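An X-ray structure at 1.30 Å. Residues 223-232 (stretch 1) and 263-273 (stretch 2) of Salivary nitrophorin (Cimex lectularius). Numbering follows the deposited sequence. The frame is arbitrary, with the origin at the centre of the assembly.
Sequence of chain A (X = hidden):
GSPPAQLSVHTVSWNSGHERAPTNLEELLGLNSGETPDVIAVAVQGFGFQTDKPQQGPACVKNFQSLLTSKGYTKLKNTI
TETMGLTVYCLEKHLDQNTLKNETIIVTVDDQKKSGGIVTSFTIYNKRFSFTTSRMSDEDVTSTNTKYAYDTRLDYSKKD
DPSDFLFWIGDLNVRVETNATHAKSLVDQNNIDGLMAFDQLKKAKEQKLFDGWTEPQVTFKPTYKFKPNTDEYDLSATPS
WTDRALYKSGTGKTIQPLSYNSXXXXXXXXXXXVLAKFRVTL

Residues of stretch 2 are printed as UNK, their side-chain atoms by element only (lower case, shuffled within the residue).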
# COMPACT_ATOMS: atom_id res chain seq x y z
N THR A 223 -0.68 9.44 -10.03
CA THR A 223 0.68 9.23 -9.54
C THR A 223 1.59 8.52 -10.57
O THR A 223 2.75 8.22 -10.28
CB THR A 223 0.63 8.40 -8.27
OG1 THR A 223 -0.02 7.14 -8.52
CG2 THR A 223 -0.08 9.15 -7.16
N TYR A 224 1.10 8.33 -11.77
CA TYR A 224 1.74 7.63 -12.82
C TYR A 224 1.15 8.15 -14.14
O TYR A 224 0.00 8.56 -14.16
CB TYR A 224 1.50 6.13 -12.67
CG TYR A 224 1.85 5.21 -13.74
CD1 TYR A 224 3.11 4.66 -13.85
CD2 TYR A 224 0.90 4.87 -14.69
CE1 TYR A 224 3.41 3.74 -14.85
CE2 TYR A 224 1.16 3.91 -15.65
CZ TYR A 224 2.44 3.38 -15.75
OH TYR A 224 2.78 2.48 -16.74
N LYS A 225 1.88 8.15 -15.23
CA LYS A 225 3.28 7.83 -15.36
C LYS A 225 4.06 9.11 -15.58
O LYS A 225 3.72 9.86 -16.50
CB LYS A 225 3.45 6.91 -16.56
CG LYS A 225 4.87 6.44 -16.89
CD LYS A 225 4.81 5.62 -18.15
CE LYS A 225 6.12 5.09 -18.62
NZ LYS A 225 5.98 4.34 -19.94
N PHE A 226 5.08 9.33 -14.78
CA PHE A 226 5.91 10.52 -14.84
C PHE A 226 7.21 10.23 -15.56
O PHE A 226 7.75 9.11 -15.54
CB PHE A 226 6.20 11.04 -13.46
CG PHE A 226 5.03 11.66 -12.79
CD1 PHE A 226 4.23 10.94 -11.92
CD2 PHE A 226 4.67 12.97 -13.12
CE1 PHE A 226 3.14 11.54 -11.35
CE2 PHE A 226 3.58 13.57 -12.54
CZ PHE A 226 2.80 12.84 -11.68
N LYS A 227 7.75 11.28 -16.16
CA LYS A 227 9.14 11.20 -16.62
C LYS A 227 9.98 11.33 -15.36
O LYS A 227 9.75 12.25 -14.59
CB LYS A 227 9.41 12.29 -17.64
CG LYS A 227 8.51 12.25 -18.85
CD LYS A 227 8.77 13.41 -19.78
CE LYS A 227 7.99 13.21 -21.06
NZ LYS A 227 8.47 11.99 -21.76
N PRO A 228 10.87 10.39 -15.06
CA PRO A 228 11.63 10.45 -13.80
C PRO A 228 12.30 11.80 -13.50
O PRO A 228 12.76 12.49 -14.42
CB PRO A 228 12.70 9.38 -14.01
CG PRO A 228 12.06 8.40 -14.87
CD PRO A 228 11.21 9.19 -15.83
N ASN A 229 12.31 12.18 -12.23
CA ASN A 229 12.87 13.47 -11.76
C ASN A 229 12.16 14.75 -12.23
O ASN A 229 12.67 15.85 -12.01
CB ASN A 229 14.38 13.52 -12.02
CG ASN A 229 15.10 12.31 -11.47
OD1 ASN A 229 15.73 11.56 -12.21
ND2 ASN A 229 14.92 12.07 -10.16
N THR A 230 10.96 14.60 -12.83
CA THR A 230 10.13 15.74 -13.25
C THR A 230 8.75 15.55 -12.69
O THR A 230 8.49 14.53 -12.02
CB THR A 230 10.03 15.86 -14.79
OG1 THR A 230 9.19 14.82 -15.34
CG2 THR A 230 11.39 15.67 -15.45
N ASP A 231 7.88 16.54 -12.94
CA ASP A 231 6.46 16.48 -12.66
C ASP A 231 5.65 16.43 -13.94
O ASP A 231 4.46 16.74 -13.94
CB ASP A 231 6.02 17.68 -11.82
CG ASP A 231 6.78 17.76 -10.54
OD1 ASP A 231 6.88 16.71 -9.87
OD2 ASP A 231 7.32 18.81 -10.14
N GLU A 232 6.31 16.00 -15.00
CA GLU A 232 5.70 15.95 -16.32
C GLU A 232 5.22 14.53 -16.59
O GLU A 232 5.98 13.55 -16.49
CB GLU A 232 6.66 16.43 -17.39
CG GLU A 232 7.06 17.89 -17.25
CD GLU A 232 8.18 18.29 -18.15
OE1 GLU A 232 8.33 17.67 -19.24
OE2 GLU A 232 8.92 19.23 -17.77
N UNK A 263 3.24 11.63 -2.57
CA UNK A 263 4.42 12.36 -2.12
C UNK A 263 5.25 12.73 -3.31
O UNK A 263 6.14 12.02 -3.80
c UNK A 263 4.45 11.00 0.05
c UNK A 263 5.21 11.51 -1.16
c UNK A 263 3.81 12.11 0.85
c UNK A 263 5.39 10.17 0.90
N UNK A 264 4.94 13.91 -3.81
CA UNK A 264 5.46 14.34 -5.09
C UNK A 264 6.96 14.71 -5.00
O UNK A 264 7.62 14.74 -6.03
c UNK A 264 4.59 15.47 -5.68
o UNK A 264 4.39 16.49 -4.72
c UNK A 264 3.15 14.91 -5.98
N UNK A 265 7.52 14.86 -3.79
CA UNK A 265 8.99 15.09 -3.61
C UNK A 265 9.86 13.88 -3.90
O UNK A 265 11.07 14.00 -4.05
o UNK A 265 8.77 17.79 -2.90
c UNK A 265 9.28 15.57 -2.18
c UNK A 265 8.82 16.97 -1.95
n UNK A 265 8.49 17.29 -0.71
N UNK A 266 9.25 12.69 -3.91
CA UNK A 266 9.94 11.49 -4.33
C UNK A 266 9.73 11.26 -5.82
O UNK A 266 8.81 10.52 -6.21
c UNK A 266 11.04 9.94 -1.56
o UNK A 266 10.84 10.83 2.01
c UNK A 266 8.99 11.03 -1.13
c UNK A 266 9.33 11.17 0.21
c UNK A 266 9.82 10.41 -2.03
c UNK A 266 9.45 10.29 -3.49
c UNK A 266 11.39 10.07 -0.21
c UNK A 266 10.55 10.69 0.67
N UNK A 267 10.57 11.92 -6.65
CA UNK A 267 10.41 11.90 -8.10
C UNK A 267 11.29 10.91 -8.82
O UNK A 267 11.33 10.89 -10.06
c UNK A 267 10.72 13.27 -8.72
c UNK A 267 10.16 15.70 -8.87
c UNK A 267 9.92 14.38 -8.15
c UNK A 267 9.73 16.85 -7.99
n UNK A 267 8.26 16.85 -7.71
N UNK A 268 11.97 10.08 -8.07
CA UNK A 268 13.02 9.24 -8.62
C UNK A 268 12.49 8.28 -9.64
O UNK A 268 13.24 7.72 -10.45
c UNK A 268 13.69 8.40 -7.52
o UNK A 268 14.01 8.84 -4.10
c UNK A 268 14.34 9.22 -6.41
c UNK A 268 13.54 9.25 -5.14
n UNK A 268 12.34 9.71 -5.23
N UNK A 269 11.17 8.02 -9.63
CA UNK A 269 10.68 7.06 -10.58
C UNK A 269 9.37 7.51 -11.26
O UNK A 269 8.91 8.60 -11.06
c UNK A 269 10.57 5.69 -9.93
o UNK A 269 10.61 4.67 -10.92
c UNK A 269 9.24 5.46 -9.22
N UNK A 270 8.85 6.63 -12.08
CA UNK A 270 7.67 6.90 -12.86
C UNK A 270 6.35 6.96 -12.04
O UNK A 270 5.36 7.49 -12.52
c UNK A 270 8.00 4.26 -15.68
c UNK A 270 8.54 5.43 -14.85
o UNK A 270 7.35 3.33 -15.11
o UNK A 270 8.16 4.30 -16.89
c UNK A 270 7.48 5.77 -13.85
N UNK A 271 6.35 6.33 -10.87
CA UNK A 271 5.23 6.40 -9.93
C UNK A 271 5.65 7.21 -8.73
O UNK A 271 6.81 7.15 -8.28
n UNK A 271 3.22 3.56 -10.51
c UNK A 271 4.53 4.01 -10.36
c UNK A 271 3.21 2.58 -11.38
n UNK A 271 4.45 2.35 -11.78
c UNK A 271 5.30 3.22 -11.14
c UNK A 271 4.91 5.03 -9.37
N UNK A 272 4.72 7.87 -8.09
CA UNK A 272 4.96 8.58 -6.85
C UNK A 272 4.39 7.77 -5.70
O UNK A 272 3.28 7.22 -5.79
c UNK A 272 4.73 10.82 -8.07
c UNK A 272 6.18 11.21 -7.96
c UNK A 272 4.30 9.95 -6.88
n UNK A 272 7.03 10.97 -9.15
c UNK A 272 7.37 11.87 -10.05
n UNK A 272 8.21 11.53 -11.01
n UNK A 272 6.88 13.12 -10.01
N UNK A 273 5.09 7.75 -4.56
CA UNK A 273 4.58 7.04 -3.37
C UNK A 273 3.32 7.65 -2.86
O UNK A 273 3.10 8.87 -3.01
c UNK A 273 5.72 7.14 -2.35
c UNK A 273 6.72 7.99 -2.92
c UNK A 273 6.39 8.37 -4.29
O HOH W 1 2.04 5.59 -7.41
O HOH W 2 4.55 14.32 -8.96

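Position 263 carries four carbons forked at the second, and none comes within 8 Å of stretch 1; this is Leu263. Its backbone O accepts from N of position 266 at 3.2 Å, closing a type I turn. Position 264 has one carbon bearing an oxygen and a carbon, the pattern of threonine. Its CA-to-CB bond points toward stretch 1, yet the Thr264 side chain comes no nearer than 4.9 Å, from CB to Asp231 OD1, while the backbone O of Thr264 lies 4.4 Å from Asp231 OD1. Position 265 shows two carbons, the second carrying one oxygen and one nitrogen, with CB directed away: Asn265, by the terminal amide. At 266 a single carbon leads to a six-carbon ring bearing an oxygen. Tyr266 is buried but makes no contact with stretch 1.

Position 267 has four carbons in a row ending in nitrogen, and that nitrogen lies 2.6 Å from Asp231 OD1. An unbranched chain with a terminal amine is lysine, and the approach to a carboxylate is a salt bridge. Lys267 NZ also donates to Thr264 O at 2.8 Å, so the ammonium is held from both stretches. Position 268 offers three carbons, the third with one oxygen and one nitrogen, a glutamine. The CA-to-CB bond of Gln268 points away from stretch 1, but its CA lies 3.7 Å from Asn229 ND2. Position 269, one carbon with an oxygen and a carbon, is Thr269; its CB points away, leaving the backbone O near Phe226 CB at 4.4 Å.

Position 270 has three carbons, the third carrying two oxygens, one of which faces the Lys225 amine: Glu270. The salt bridge from Lys225 NZ to Glu270 OE2 is long at 3.7 Å, and the modelled place of OE2 is less sure. At 271 one carbon leads to a five-membered ring of three carbons and two nitrogens, an imidazole. The His271 ring forms an offset stack with Tyr224, centroids 4.4 Å apart and planes at 25°. Position 272 runs three carbons, a nitrogen, then a carbon with two more nitrogens, a guanidinium lying flat on the Phe226 ring; this is Arg272. The centres are 4.1 Å apart, the planes at 16°, and CZ sits off-centre over the ring. Position 273 closes three carbons onto its own backbone N, hence Pro273, and its CA-to-CB bond points away from stretch 1.

Neither stretch is a regular strand, yet backbone bonds set their register: Arg272 N to Thr223 O at 3.0 Å, Phe226 N to Glu270 O at 2.9 Å and Asn229 N to Lys267 O at 2.7 Å. Arg272 adds a second layer. While its plane covers Phe226, its edge meets Thr230 O, with hydrogen bonds from NH1 at 2.9 Å and NH2 at 3.2 Å; NH2 also donates to Thr269 O at 3.0 Å. Asp231 OD1 joins Lys267 NZ to Arg272 NH1, the latter at 3.6 Å, placing one carboxylate oxygen between two cations. A water links Thr223 OG1 at 2.8 Å to Arg272 O at 2.6 Å. The contact thus combines backbone pairing, flat stacking and charge, burying 709 Å² in all.

Stretch 2 263-273: LTNYKQTEHRP
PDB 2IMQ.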